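Local coordinates for packaging enzyme P4 (Pseudomonas phage phi13, PDB 4BLP), which probably hydrolyses nucleoside triphosphates as a hexameric RecA-type helicase to drive packaging of viral RNA, at residues L54-M59 / Q115-A121; I73-D78 / A108-P113; A157-W162 / V283-V288. All coordinates share one frame. Where two conformers were deposited one is given. Numbering follows the deposited sequence.

Contact 1: residues L54-M59 / Q115-A121; sequences LRDGGM and QNNVLRA
Two loops can lock together by fitting side chains into each other's hollows, and 54-59 against 115-121 is a compact case, burying 322 Å². The backbone of 54-59 turns at Gly57 (phi/psi 88/6), where a CB would jam against the preceding carbonyl, with Gly57 N bonded to Leu54 O at 3.2 Å. Residues 115-118 form a type II beta turn, with Asn117 (50/45) in the left-handed conformation expected at its third position, overlapped by a type I turn over 117-120. The loops come closest at Gly57 and Gln115, CA to CA 4.5 Å, then part to 6.5 Å between Met59 CA and Val118 CA. Gln115 (chi1 t, chi2 p) fits against the bare glycine backbone: its CB points toward 54-59, meeting Gly58 O at 3.3 Å, and NE2 donates to Gly57 O at 2.9 Å. Its OE1 receives Arg120 NH1 at 3.0 Å and NH2 at 2.9 Å; NH1 also donates to Asn117 O at 3.0 Å, clasping the overlapping turns. A water donates to Leu54 O and Gly58 O, each 2.8 Å away, and accepts from Gln115 N at 3.0 Å. Met59 (m, m, m; 106 Å² covered) fills the hollow formed by Val118, the Arg120 guanidinium and Ala121: SD lies over one guanidinium face and 3.9 Å from Val118 CG2, and CE reaches Ala121 CB at 4.1 Å. Leu54 CD2 backs Val118 CG2 at 3.7 Å. Val39 of a second subunit packs on Met59 and Ala121. Within the chain, Val50 of helix 47-51 packs on Met59, Gln115 and Arg120, and strands 65-70 and 73-78 adjoin Leu54.

Contact 2: residues I73-D78 / A108-P113; sequences IPLVVD and AVVFVP
A very short strand can extend a sheet with few backbone bonds. Strand 73-78, the middle of three with 65-70 on its other edge, runs antiparallel to 108-113, extended at 110-111. Val76 and Phe111 form the hydrogen-bonded pair (CA to CA 5.5 Å): Val76 N to Phe111 O is 2.8 Å and Phe111 N to Val76 O 3.0 Å. Val77 and Val110 are the non-hydrogen-bonded pair (CA to CA 4.5 Å), and Asp78 N donates to Val109 O at 3.0 Å. CA-H...O contacts supplement these, the shortest from Val110 CA to Val76 O at 3.2 Å.

Apolar packing differs by face. Phe111 (chi1 p) turns its ring under Val76 (chi1 t), whose CB makes a CH-pi contact 3.9 Å from the centroid; Val76 CG2 meets Pro113 CG at 3.7 Å. Val77 CG2 and Val110 CG2, on the other face, lie 4.3 Å apart.

Asp78 N-caps helix 79-91, OD1 accepting from Ala81 N while OD2 bonds Ser64. Pro113 has no amide hydrogen, and buried Pro74 O has no conventional hydrogen-bond partner, just the CA-H...O contact from Val112 CA at 3.6 Å: regular pairing stops here and apolar packing, as of Pro74 CB on Pro113 CG at 4.0 Å, takes over.

Contact 3: residues A157-W162 / V283-V288; sequences AGKSKW and VNNAAV
What is probably the P-loop (Walker A) of this P-loop NTPase family member, leading into helix 159-164, meets a beta hairpin from the same RecA-like sheet, a probable nucleotide-binding loop leaning on a neighbouring strand. Residues 283-288 make the hairpin: strands 279-284 and 287-295 are joined by a type I' turn from Asn284 to Ala287, with Asn285 (54/42) and Ala286 (54/30) both at positive phi. Between the segments 398 Å² is buried.

Ala157 lies against the strand end, its CA 4.5 Å from that of Asn284, its CB 3.4 Å from Val283 O, and its O accepting the nearly linear bond from Ala286 N at 3.0 Å. Gly158, at phi/psi 85/34, is the N-cap; its CA approaches that of Ala286 to 4.1 Å, and an ideal CB would clash with Ala286 N. Its O accepts from Trp162 N at 3.0 Å in the first helical turn. Lys159 points away from the hairpin, NZ folding back to Gly153 O, and Ser160 bonds weakly to Asp213; in sequence both fit the Walker A lysine and serine, consistent with phosphate and metal binding. Lys161, extended with every chi t, lays CD 3.8 Å from Ala286 CB. Trp162 points its CB toward the hairpin, and chi1 t with chi2 79° lays the indole along Val283; Trp139 and Gln140 also touch it. Val283 CG2 sits over one face of the five-membered ring, 4.2 Å from its centroid. Ala286 O lies at the indole edge, 3.5 Å from Trp162 CD1. Separately, Val288 CG2 lies 3.4 Å from Trp162 NE1.

How the contacts relate
The three sites illustrate how chemistry follows place in a fold. Contacts 1 and 2 form one buried block, centres 11 Å apart: contact 2 lies within the span of chain that contact 1 brings together, and Val118 and Leu54 of the first pack on Pro74 and Val76 of the second. Contact 2 is regular backbone pairing with apolar faces, whereas contact 1 combines one side-chain amide bond and a bridging water with Met59 and Leu54 packing, the guanidinium bracing 115-121 from within. Contact 3, about 41 Å from contact 1 between centres, is partly buried and joins a loop and helix 159-164 to a hairpin of the large mixed sheet; neighbouring subunits reach the first two contacts but not this one.

Contact 1: residues L54-M59 / Q115-A121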
ATOM      1  N   LEU D  54      19.566  22.870  -9.406  1.00  9.76           N
ATOM      2  CA  LEU D  54      19.124  21.816  -8.457  1.00  9.57           C
ATOM      3  C   LEU D  54      19.495  22.214  -7.015  1.00 13.37           C
ATOM      4  O   LEU D  54      18.695  21.995  -6.101  1.00 11.94           O
ATOM      5  CB  LEU D  54      19.743  20.481  -8.817  1.00  9.79           C
ATOM      6  CG  LEU D  54      19.141  19.871 -10.110  1.00 12.57           C
ATOM      7  CD1 LEU D  54      20.067  18.801 -10.694  1.00 12.13           C
ATOM      8  CD2 LEU D  54      17.780  19.204  -9.822  1.00 13.31           C
ATOM      9  N   ARG D  55      20.685  22.816  -6.804  1.00 11.97           N
ATOM     10  CA  ARG D  55      21.052  23.225  -5.437  1.00 12.31           C
ATOM     11  C   ARG D  55      20.153  24.330  -4.900  1.00 16.23           C
ATOM     12  O   ARG D  55      20.004  24.469  -3.677  1.00 18.45           O
ATOM     13  CB  ARG D  55      22.527  23.644  -5.352  1.00 15.13           C
ATOM     14  CG  ARG D  55      22.903  24.891  -6.107  1.00 24.30           C
ATOM     15  CD  ARG D  55      24.271  25.398  -5.632  1.00 40.69           C
ATOM     16  NE  ARG D  55      24.368  25.546  -4.174  1.00 44.18           N
ATOM     17  CZ  ARG D  55      24.080  26.660  -3.508  1.00 73.38           C
ATOM     18  NH1 ARG D  55      23.646  27.735  -4.153  1.00 72.27           N
ATOM     19  NH2 ARG D  55      24.218  26.708  -2.190  1.00 59.78           N
ATOM     20  N   ASP D  56      19.566  25.109  -5.785  1.00 12.85           N
ATOM     21  CA  ASP D  56      18.699  26.219  -5.377  1.00 13.21           C
ATOM     22  C   ASP D  56      17.201  25.863  -5.425  1.00 15.46           C
ATOM     23  O   ASP D  56      16.346  26.754  -5.412  1.00 15.59           O
ATOM     24  CB  ASP D  56      18.970  27.450  -6.246  1.00 15.56           C
ATOM     25  CG  ASP D  56      20.335  28.107  -6.040  1.00 26.54           C
ATOM     26  OD1 ASP D  56      20.994  27.817  -5.023  1.00 27.48           O
ATOM     27  OD2 ASP D  56      20.744  28.887  -6.906  1.00 30.46           O
ATOM     28  N   GLY D  57      16.887  24.579  -5.434  1.00 11.25           N
ATOM     29  CA  GLY D  57      15.484  24.161  -5.349  1.00 11.59           C
ATOM     30  C   GLY D  57      14.724  24.048  -6.659  1.00 12.59           C
ATOM     31  O   GLY D  57      13.518  23.820  -6.650  1.00 11.71           O
ATOM     32  N   GLY D  58      15.416  24.208  -7.792  1.00 10.28           N
ATOM     33  CA  GLY D  58      14.781  24.076  -9.109  1.00 11.40           C
ATOM     34  C   GLY D  58      15.109  22.793  -9.833  1.00 13.40           C
ATOM     35  O   GLY D  58      15.561  21.809  -9.217  1.00 11.05           O
ATOM     36  N   MET D  59      14.875  22.781 -11.168  1.00 12.50           N
ATOM     37  CA  MET D  59      15.090  21.569 -11.987  1.00 11.16           C
ATOM     38  C   MET D  59      16.252  21.676 -12.939  1.00 14.14           C
ATOM     39  O   MET D  59      16.578  20.690 -13.605  1.00 14.04           O
ATOM     40  CB  MET D  59      13.848  21.307 -12.903  1.00 13.64           C
ATOM     41  CG  MET D  59      12.617  20.817 -12.211  1.00 15.86           C
ATOM     42  SD  MET D  59      12.801  19.089 -11.787  1.00 16.40           S
ATOM     43  CE  MET D  59      12.403  18.262 -13.302  1.00 12.51           C
ATOM     44  N   GLN D 115      13.612  20.572  -4.991  1.00  7.79           N
ATOM     45  CA  GLN D 115      12.509  20.813  -5.923  1.00  7.56           C
ATOM     46  C   GLN D 115      11.432  19.743  -5.695  1.00 10.15           C
ATOM     47  O   GLN D 115      11.748  18.535  -5.636  1.00 10.05           O
ATOM     48  CB  GLN D 115      13.057  20.681  -7.368  1.00  7.95           C
ATOM     49  CG  GLN D 115      11.981  20.468  -8.461  1.00  7.22           C
ATOM     50  CD  GLN D 115      11.093  21.641  -8.824  1.00 12.65           C
ATOM     51  OE1 GLN D 115      10.163  21.457  -9.605  1.00 11.90           O
ATOM     52  NE2 GLN D 115      11.330  22.863  -8.298  1.00 10.30           N
ATOM     53  N   ASN D 116      10.182  20.156  -5.621  1.00  9.25           N
ATOM     54  CA  ASN D 116       9.091  19.169  -5.492  1.00  8.46           C
ATOM     55  C   ASN D 116       9.071  18.224  -6.714  1.00 12.92           C
ATOM     56  O   ASN D 116       9.238  18.692  -7.848  1.00 10.43           O
ATOM     57  CB  ASN D 116       7.742  19.908  -5.409  1.00 11.88           C
ATOM     58  CG  ASN D 116       6.564  18.994  -5.234  1.00 24.61           C
ATOM     59  OD1 ASN D 116       6.512  18.198  -4.297  1.00 17.46           O
ATOM     60  ND2 ASN D 116       5.644  19.037  -6.182  1.00 17.89           N
ATOM     61  N   ASN D 117       8.889  16.878  -6.482  1.00 10.37           N
ATOM     62  CA  ASN D 117       8.788  15.922  -7.616  0.58  9.62           C
ATOM     63  C   ASN D 117       9.934  16.111  -8.602  1.00 10.67           C
ATOM     64  O   ASN D 117       9.733  16.123  -9.831  1.00 10.26           O
ATOM     65  CB  ASN D 117       7.462  16.158  -8.348  0.58 12.04           C
ATOM     66  CG  ASN D 117       6.265  15.765  -7.541  0.58 23.59           C
ATOM     67  OD1 ASN D 117       6.373  14.983  -6.596  0.58 13.82           O
ATOM     68  ND2 ASN D 117       5.101  16.262  -7.940  0.58 19.50           N
ATOM     69  N   VAL D 118      11.157  16.245  -8.081  1.00  8.33           N
ATOM     70  CA  VAL D 118      12.335  16.538  -8.904  1.00  7.73           C
ATOM     71  C   VAL D 118      12.657  15.437  -9.948  1.00  9.91           C
ATOM     72  O   VAL D 118      13.248  15.752 -10.975  1.00 11.12           O
ATOM     73  CB  VAL D 118      13.554  16.834  -7.992  1.00 10.27           C
ATOM     74  CG1 VAL D 118      14.051  15.563  -7.291  1.00  9.93           C
ATOM     75  CG2 VAL D 118      14.675  17.515  -8.778  1.00  9.40           C
ATOM     76  N   LEU D 119      12.274  14.187  -9.701  1.00  7.71           N
ATOM     77  CA  LEU D 119      12.598  13.138 -10.685  1.00  7.83           C
ATOM     78  C   LEU D 119      11.550  12.974 -11.813  1.00 10.70           C
ATOM     79  O   LEU D 119      11.682  12.062 -12.651  1.00 10.68           O
ATOM     80  CB  LEU D 119      12.714  11.775  -9.944  1.00  6.92           C
ATOM     81  CG  LEU D 119      13.885  11.697  -8.938  1.00  8.73           C
ATOM     82  CD1 LEU D 119      13.828  10.370  -8.153  1.00 11.57           C
ATOM     83  CD2 LEU D 119      15.237  11.811  -9.661  1.00 10.86           C
ATOM     84  N   ARG D 120      10.543  13.859 -11.860  1.00  9.40           N
ATOM     85  CA  ARG D 120       9.395  13.708 -12.777  1.00 10.75           C
ATOM     86  C   ARG D 120       9.762  13.676 -14.283  1.00 11.31           C
ATOM     87  O   ARG D 120       8.996  13.117 -15.087  1.00 11.81           O
ATOM     88  CB  ARG D 120       8.374  14.833 -12.527  1.00 10.85           C
ATOM     89  CG  ARG D 120       8.914  16.240 -12.881  1.00 11.80           C
ATOM     90  CD  ARG D 120       7.827  17.248 -12.530  1.00 12.06           C
ATOM     91  NE  ARG D 120       8.206  18.629 -12.803  1.00  8.60           N
ATOM     92  CZ  ARG D 120       8.827  19.402 -11.912  1.00 14.07           C
ATOM     93  NH1 ARG D 120       9.181  18.909 -10.725  1.00 12.03           N
ATOM     94  NH2 ARG D 120       9.079  20.675 -12.191  1.00 11.70           N
ATOM     95  N   ALA D 121      10.892  14.281 -14.671  1.00  9.48           N
ATOM     96  CA  ALA D 121      11.248  14.335 -16.099  1.00 11.07           C
ATOM     97  C   ALA D 121      12.239  13.221 -16.468  1.00 12.48           C
ATOM     98  O   ALA D 121      12.609  13.112 -17.628  1.00 10.97           O
ATOM     99  CB  ALA D 121      11.871  15.685 -16.428  1.00 12.44           C
TER
HETATM  100  O   HOH W   1      16.121  21.068  -6.529  1.00 10.27           O

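Contact 2: residues I73-D78 / A108-P113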
ATOM      1  N   ILE D  73      14.829   8.168  -3.483  1.00  9.90           N
ATOM      2  CA  ILE D  73      15.577   9.329  -2.971  1.00  7.75           C
ATOM      3  C   ILE D  73      16.349   9.984  -4.106  1.00  9.25           C
ATOM      4  O   ILE D  73      17.285   9.370  -4.616  1.00  8.05           O
ATOM      5  CB  ILE D  73      16.575   8.894  -1.840  1.00 10.20           C
ATOM      6  CG1 ILE D  73      15.862   8.177  -0.671  1.00 13.03           C
ATOM      7  CG2 ILE D  73      17.409  10.118  -1.343  1.00 10.25           C
ATOM      8  CD1 ILE D  73      16.814   7.214   0.099  1.00 13.84           C
ATOM      9  N   PRO D  74      16.020  11.236  -4.468  1.00  8.48           N
ATOM     10  CA  PRO D  74      16.826  11.924  -5.482  1.00  8.20           C
ATOM     11  C   PRO D  74      18.095  12.462  -4.835  1.00  9.44           C
ATOM     12  O   PRO D  74      18.069  12.925  -3.678  1.00  6.91           O
ATOM     13  CB  PRO D  74      15.928  13.090  -5.922  1.00  9.13           C
ATOM     14  CG  PRO D  74      15.107  13.426  -4.683  1.00 13.97           C
ATOM     15  CD  PRO D  74      14.960  12.115  -3.900  1.00 10.79           C
ATOM     16  N   LEU D  75      19.192  12.445  -5.582  1.00  7.85           N
ATOM     17  CA  LEU D  75      20.472  12.954  -5.067  1.00  6.36           C
ATOM     18  C   LEU D  75      21.168  13.722  -6.157  1.00  7.74           C
ATOM     19  O   LEU D  75      20.982  13.451  -7.347  1.00  8.21           O
ATOM     20  CB  LEU D  75      21.380  11.777  -4.672  1.00  6.65           C
ATOM     21  CG  LEU D  75      20.929  10.944  -3.452  1.00  9.02           C
ATOM     22  CD1 LEU D  75      21.771   9.685  -3.345  1.00 10.82           C
ATOM     23  CD2 LEU D  75      21.020  11.772  -2.156  1.00 10.96           C
ATOM     24  N   VAL D  76      21.992  14.673  -5.727  1.00  6.20           N
ATOM     25  CA  VAL D  76      22.830  15.407  -6.665  1.00  6.97           C
ATOM     26  C   VAL D  76      24.243  15.376  -6.141  1.00  8.71           C
ATOM     27  O   VAL D  76      24.459  15.565  -4.938  1.00  9.64           O
ATOM     28  CB  VAL D  76      22.342  16.869  -6.846  1.00  8.80           C
ATOM     29  CG1 VAL D  76      23.348  17.679  -7.689  1.00  9.71           C
ATOM     30  CG2 VAL D  76      20.966  16.910  -7.506  1.00  9.34           C
ATOM     31  N   VAL D  77      25.198  15.130  -7.014  1.00  7.54           N
ATOM     32  CA  VAL D  77      26.604  15.322  -6.668  1.00  8.55           C
ATOM     33  C   VAL D  77      27.051  16.591  -7.452  1.00 10.97           C
ATOM     34  O   VAL D  77      26.724  16.729  -8.648  1.00  9.47           O
ATOM     35  CB  VAL D  77      27.521  14.099  -6.914  1.00 13.71           C
ATOM     36  CG1 VAL D  77      27.449  13.638  -8.359  1.00 15.13           C
ATOM     37  CG2 VAL D  77      28.983  14.427  -6.526  1.00 13.76           C
ATOM     38  N   ASP D  78      27.721  17.528  -6.777  1.00  9.54           N
ATOM     39  CA  ASP D  78      28.250  18.706  -7.482  1.00  8.42           C
ATOM     40  C   ASP D  78      29.755  18.497  -7.662  1.00 12.56           C
ATOM     41  O   ASP D  78      30.507  18.443  -6.682  1.00 11.43           O
ATOM     42  CB  ASP D  78      27.925  20.019  -6.755  1.00  9.86           C
ATOM     43  CG  ASP D  78      28.306  21.219  -7.651  1.00 15.93           C
ATOM     44  OD1 ASP D  78      29.503  21.485  -7.797  1.00 14.80           O
ATOM     45  OD2 ASP D  78      27.412  21.767  -8.344  1.00 17.71           O
ATOM     46  N   ALA D 108      27.195  20.732   0.320  1.00 11.44           N
ATOM     47  CA  ALA D 108      27.151  21.106  -1.098  1.00 13.13           C
ATOM     48  C   ALA D 108      27.626  19.996  -2.048  1.00 14.25           C
ATOM     49  O   ALA D 108      27.360  20.057  -3.264  1.00 14.80           O
ATOM     50  CB  ALA D 108      28.018  22.342  -1.315  1.00 14.51           C
ATOM     51  N   VAL D 109      28.397  19.026  -1.526  1.00  8.38           N
ATOM     52  CA  VAL D 109      29.020  17.997  -2.362  1.00  7.32           C
ATOM     53  C   VAL D 109      27.977  16.959  -2.811  1.00  9.62           C
ATOM     54  O   VAL D 109      27.972  16.586  -3.966  1.00 10.55           O
ATOM     55  CB  VAL D 109      30.213  17.311  -1.635  1.00  9.90           C
ATOM     56  CG1 VAL D 109      30.820  16.183  -2.510  1.00 10.29           C
ATOM     57  CG2 VAL D 109      31.289  18.336  -1.260  1.00 10.40           C
ATOM     58  N   VAL D 110      27.170  16.435  -1.857  1.00  8.24           N
ATOM     59  CA  VAL D 110      26.091  15.473  -2.175  1.00  6.51           C
ATOM     60  C   VAL D 110      24.904  15.957  -1.395  1.00  8.41           C
ATOM     61  O   VAL D 110      25.030  16.199  -0.175  1.00  8.78           O
ATOM     62  CB  VAL D 110      26.421  13.997  -1.822  1.00  9.08           C
ATOM     63  CG1 VAL D 110      25.202  13.081  -2.078  1.00  8.57           C
ATOM     64  CG2 VAL D 110      27.652  13.497  -2.586  1.00  8.87           C
ATOM     65  N   PHE D 111      23.771  16.121  -2.057  1.00  6.39           N
ATOM     66  CA  PHE D 111      22.593  16.600  -1.340  1.00  6.41           C
ATOM     67  C   PHE D 111      21.334  16.103  -1.990  1.00  8.67           C
ATOM     68  O   PHE D 111      21.338  15.727  -3.180  1.00  9.00           O
ATOM     69  CB  PHE D 111      22.575  18.161  -1.288  1.00  7.18           C
ATOM     70  CG  PHE D 111      22.565  18.845  -2.655  1.00  8.50           C
ATOM     71  CD1 PHE D 111      23.762  19.120  -3.326  1.00 11.65           C
ATOM     72  CD2 PHE D 111      21.365  19.171  -3.278  1.00 10.90           C
ATOM     73  CE1 PHE D 111      23.757  19.723  -4.596  1.00 13.85           C
ATOM     74  CE2 PHE D 111      21.348  19.748  -4.555  1.00 12.52           C
ATOM     75  CZ  PHE D 111      22.551  20.030  -5.208  1.00 12.49           C
ATOM     76  N   VAL D 112      20.249  16.121  -1.216  1.00  6.37           N
ATOM     77  CA  VAL D 112      18.923  15.865  -1.786  1.00  5.88           C
ATOM     78  C   VAL D 112      18.409  17.190  -2.392  1.00  8.22           C
ATOM     79  O   VAL D 112      18.219  18.174  -1.643  1.00  8.81           O
ATOM     80  CB  VAL D 112      17.931  15.330  -0.721  1.00  8.26           C
ATOM     81  CG1 VAL D 112      16.524  15.138  -1.345  1.00  8.66           C
ATOM     82  CG2 VAL D 112      18.450  14.012  -0.143  1.00  7.76           C
ATOM     83  N   PRO D 113      18.161  17.247  -3.722  1.00  6.62           N
ATOM     84  CA  PRO D 113      17.622  18.494  -4.323  1.00  7.21           C
ATOM     85  C   PRO D 113      16.192  18.651  -3.828  1.00 11.57           C
ATOM     86  O   PRO D 113      15.434  17.660  -3.764  1.00 10.99           O
ATOM     87  CB  PRO D 113      17.711  18.255  -5.834  1.00  8.02           C
ATOM     88  CG  PRO D 113      17.572  16.717  -5.972  1.00  9.74           C
ATOM     89  CD  PRO D 113      18.322  16.176  -4.732  1.00  6.75           C
TER

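Contact 3: residues A157-W162 / V283-V288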
ATOM      1  N   ALA D 157      30.144 -12.823   9.453  1.00 22.29           N
ATOM      2  CA  ALA D 157      31.015 -13.253   8.337  1.00 20.06           C
ATOM      3  C   ALA D 157      32.442 -12.792   8.512  1.00 22.89           C
ATOM      4  O   ALA D 157      33.336 -13.329   7.857  1.00 21.68           O
ATOM      5  CB  ALA D 157      30.505 -12.711   6.999  1.00 20.08           C
ATOM      6  N   GLY D 158      32.635 -11.723   9.290  1.00 19.55           N
ATOM      7  CA  GLY D 158      33.950 -11.124   9.494  1.00 19.44           C
ATOM      8  C   GLY D 158      34.327 -10.125   8.418  1.00 21.33           C
ATOM      9  O   GLY D 158      35.516 -10.002   8.109  1.00 21.47           O
ATOM     10  N   LYS D 159      33.336  -9.371   7.865  1.00 18.52           N
ATOM     11  CA  LYS D 159      33.577  -8.357   6.814  1.00 19.16           C
ATOM     12  C   LYS D 159      34.521  -7.256   7.340  1.00 25.78           C
ATOM     13  O   LYS D 159      35.520  -6.960   6.687  1.00 25.08           O
ATOM     14  CB  LYS D 159      32.276  -7.714   6.285  1.00 21.06           C
ATOM     15  CG  LYS D 159      31.278  -8.666   5.603  1.00 20.90           C
ATOM     16  CD  LYS D 159      29.983  -7.962   5.137  1.00 13.36           C
ATOM     17  CE  LYS D 159      29.044  -7.497   6.240  1.00 19.97           C
ATOM     18  NZ  LYS D 159      28.602  -8.578   7.183  1.00 24.54           N
ATOM     19  N   SER D 160      34.232  -6.698   8.550  1.00 24.76           N
ATOM     20  CA  SER D 160      35.056  -5.651   9.176  1.00 24.07           C
ATOM     21  C   SER D 160      36.474  -6.112   9.424  1.00 28.34           C
ATOM     22  O   SER D 160      37.408  -5.341   9.189  1.00 30.00           O
ATOM     23  CB  SER D 160      34.442  -5.200  10.503  1.00 27.29           C
ATOM     24  OG  SER D 160      33.195  -4.593  10.245  1.00 34.89           O
ATOM     25  N   LYS D 161      36.648  -7.355   9.914  1.00 23.90           N
ATOM     26  CA  LYS D 161      37.951  -7.928  10.224  1.00 23.75           C
ATOM     27  C   LYS D 161      38.763  -8.100   8.948  1.00 27.84           C
ATOM     28  O   LYS D 161      39.954  -7.777   8.932  1.00 29.20           O
ATOM     29  CB  LYS D 161      37.796  -9.272  10.956  1.00 26.53           C
ATOM     30  CG  LYS D 161      39.100  -9.823  11.503  1.00 41.30           C
ATOM     31  CD  LYS D 161      38.901 -11.105  12.304  1.00 56.40           C
ATOM     32  CE  LYS D 161      40.211 -11.815  12.552  1.00 71.98           C
ATOM     33  NZ  LYS D 161      40.002 -13.207  13.027  1.00 85.00           N
ATOM     34  N   TRP D 162      38.136  -8.644   7.880  1.00 22.51           N
ATOM     35  CA  TRP D 162      38.850  -8.820   6.615  1.00 20.49           C
ATOM     36  C   TRP D 162      39.235  -7.431   6.047  1.00 20.15           C
ATOM     37  O   TRP D 162      40.355  -7.260   5.579  1.00 20.42           O
ATOM     38  CB  TRP D 162      38.000  -9.595   5.602  1.00 17.55           C
ATOM     39  CG  TRP D 162      38.724  -9.780   4.297  1.00 17.53           C
ATOM     40  CD1 TRP D 162      39.695 -10.701   4.027  1.00 20.65           C
ATOM     41  CD2 TRP D 162      38.594  -8.968   3.113  1.00 16.38           C
ATOM     42  NE1 TRP D 162      40.166 -10.531   2.740  1.00 19.85           N
ATOM     43  CE2 TRP D 162      39.497  -9.484   2.150  1.00 20.35           C
ATOM     44  CE3 TRP D 162      37.774  -7.876   2.754  1.00 16.50           C
ATOM     45  CZ2 TRP D 162      39.637  -8.917   0.869  1.00 18.94           C
ATOM     46  CZ3 TRP D 162      37.900  -7.332   1.477  1.00 15.66           C
ATOM     47  CH2 TRP D 162      38.816  -7.849   0.553  1.00 16.42           C
ATOM     48  N   VAL D 283      33.021 -12.755   1.762  1.00 11.51           N
ATOM     49  CA  VAL D 283      33.851 -13.106   2.912  1.00 12.58           C
ATOM     50  C   VAL D 283      33.084 -14.040   3.863  1.00 16.60           C
ATOM     51  O   VAL D 283      31.890 -13.858   4.102  1.00 17.11           O
ATOM     52  CB  VAL D 283      34.350 -11.808   3.643  1.00 17.75           C
ATOM     53  CG1 VAL D 283      34.910 -12.081   5.041  1.00 19.95           C
ATOM     54  CG2 VAL D 283      35.368 -11.049   2.789  1.00 16.83           C
ATOM     55  N   ASN D 284      33.793 -14.983   4.428  1.00 17.55           N
ATOM     56  CA  ASN D 284      33.285 -15.877   5.477  1.00 18.67           C
ATOM     57  C   ASN D 284      34.450 -16.207   6.366  1.00 23.92           C
ATOM     58  O   ASN D 284      35.554 -16.465   5.864  1.00 22.93           O
ATOM     59  CB  ASN D 284      32.599 -17.131   4.932  1.00 20.14           C
ATOM     60  CG  ASN D 284      31.871 -17.900   6.004  1.00 45.54           C
ATOM     61  OD1 ASN D 284      31.212 -17.325   6.866  1.00 43.33           O
ATOM     62  ND2 ASN D 284      31.993 -19.213   5.985  1.00 35.73           N
ATOM     63  N   ASN D 285      34.229 -16.135   7.689  1.00 23.89           N
ATOM     64  CA  ASN D 285      35.275 -16.355   8.697  1.00 24.99           C
ATOM     65  C   ASN D 285      36.478 -15.418   8.423  1.00 27.01           C
ATOM     66  O   ASN D 285      37.631 -15.852   8.497  1.00 26.29           O
ATOM     67  CB  ASN D 285      35.723 -17.845   8.756  1.00 32.26           C
ATOM     68  CG  ASN D 285      34.601 -18.838   8.940  1.00 66.03           C
ATOM     69  OD1 ASN D 285      34.467 -19.794   8.169  1.00 65.40           O
ATOM     70  ND2 ASN D 285      33.773 -18.646   9.967  1.00 61.73           N
ATOM     71  N   ALA D 286      36.184 -14.138   8.066  1.00 22.04           N
ATOM     72  CA  ALA D 286      37.156 -13.074   7.756  1.00 21.94           C
ATOM     73  C   ALA D 286      38.164 -13.486   6.657  1.00 25.68           C
ATOM     74  O   ALA D 286      39.306 -13.014   6.650  1.00 25.35           O
ATOM     75  CB  ALA D 286      37.894 -12.624   9.018  1.00 23.16           C
ATOM     76  N   ALA D 287      37.740 -14.359   5.743  1.00 20.18           N
ATOM     77  CA  ALA D 287      38.574 -14.836   4.630  1.00 20.42           C
ATOM     78  C   ALA D 287      37.796 -14.741   3.311  1.00 20.77           C
ATOM     79  O   ALA D 287      36.565 -14.815   3.313  1.00 17.45           O
ATOM     80  CB  ALA D 287      39.026 -16.278   4.873  1.00 22.35           C
ATOM     81  N   VAL D 288      38.504 -14.572   2.197  1.00 18.76           N
ATOM     82  CA  VAL D 288      37.867 -14.481   0.875  1.00 18.36           C
ATOM     83  C   VAL D 288      37.341 -15.836   0.448  1.00 22.69           C
ATOM     84  O   VAL D 288      38.125 -16.785   0.328  1.00 24.94           O
ATOM     85  CB  VAL D 288      38.830 -13.910  -0.212  1.00 21.81           C
ATOM     86  CG1 VAL D 288      38.169 -13.907  -1.598  1.00 21.49           C
ATOM     87  CG2 VAL D 288      39.271 -12.496   0.148  1.00 21.70           C
TER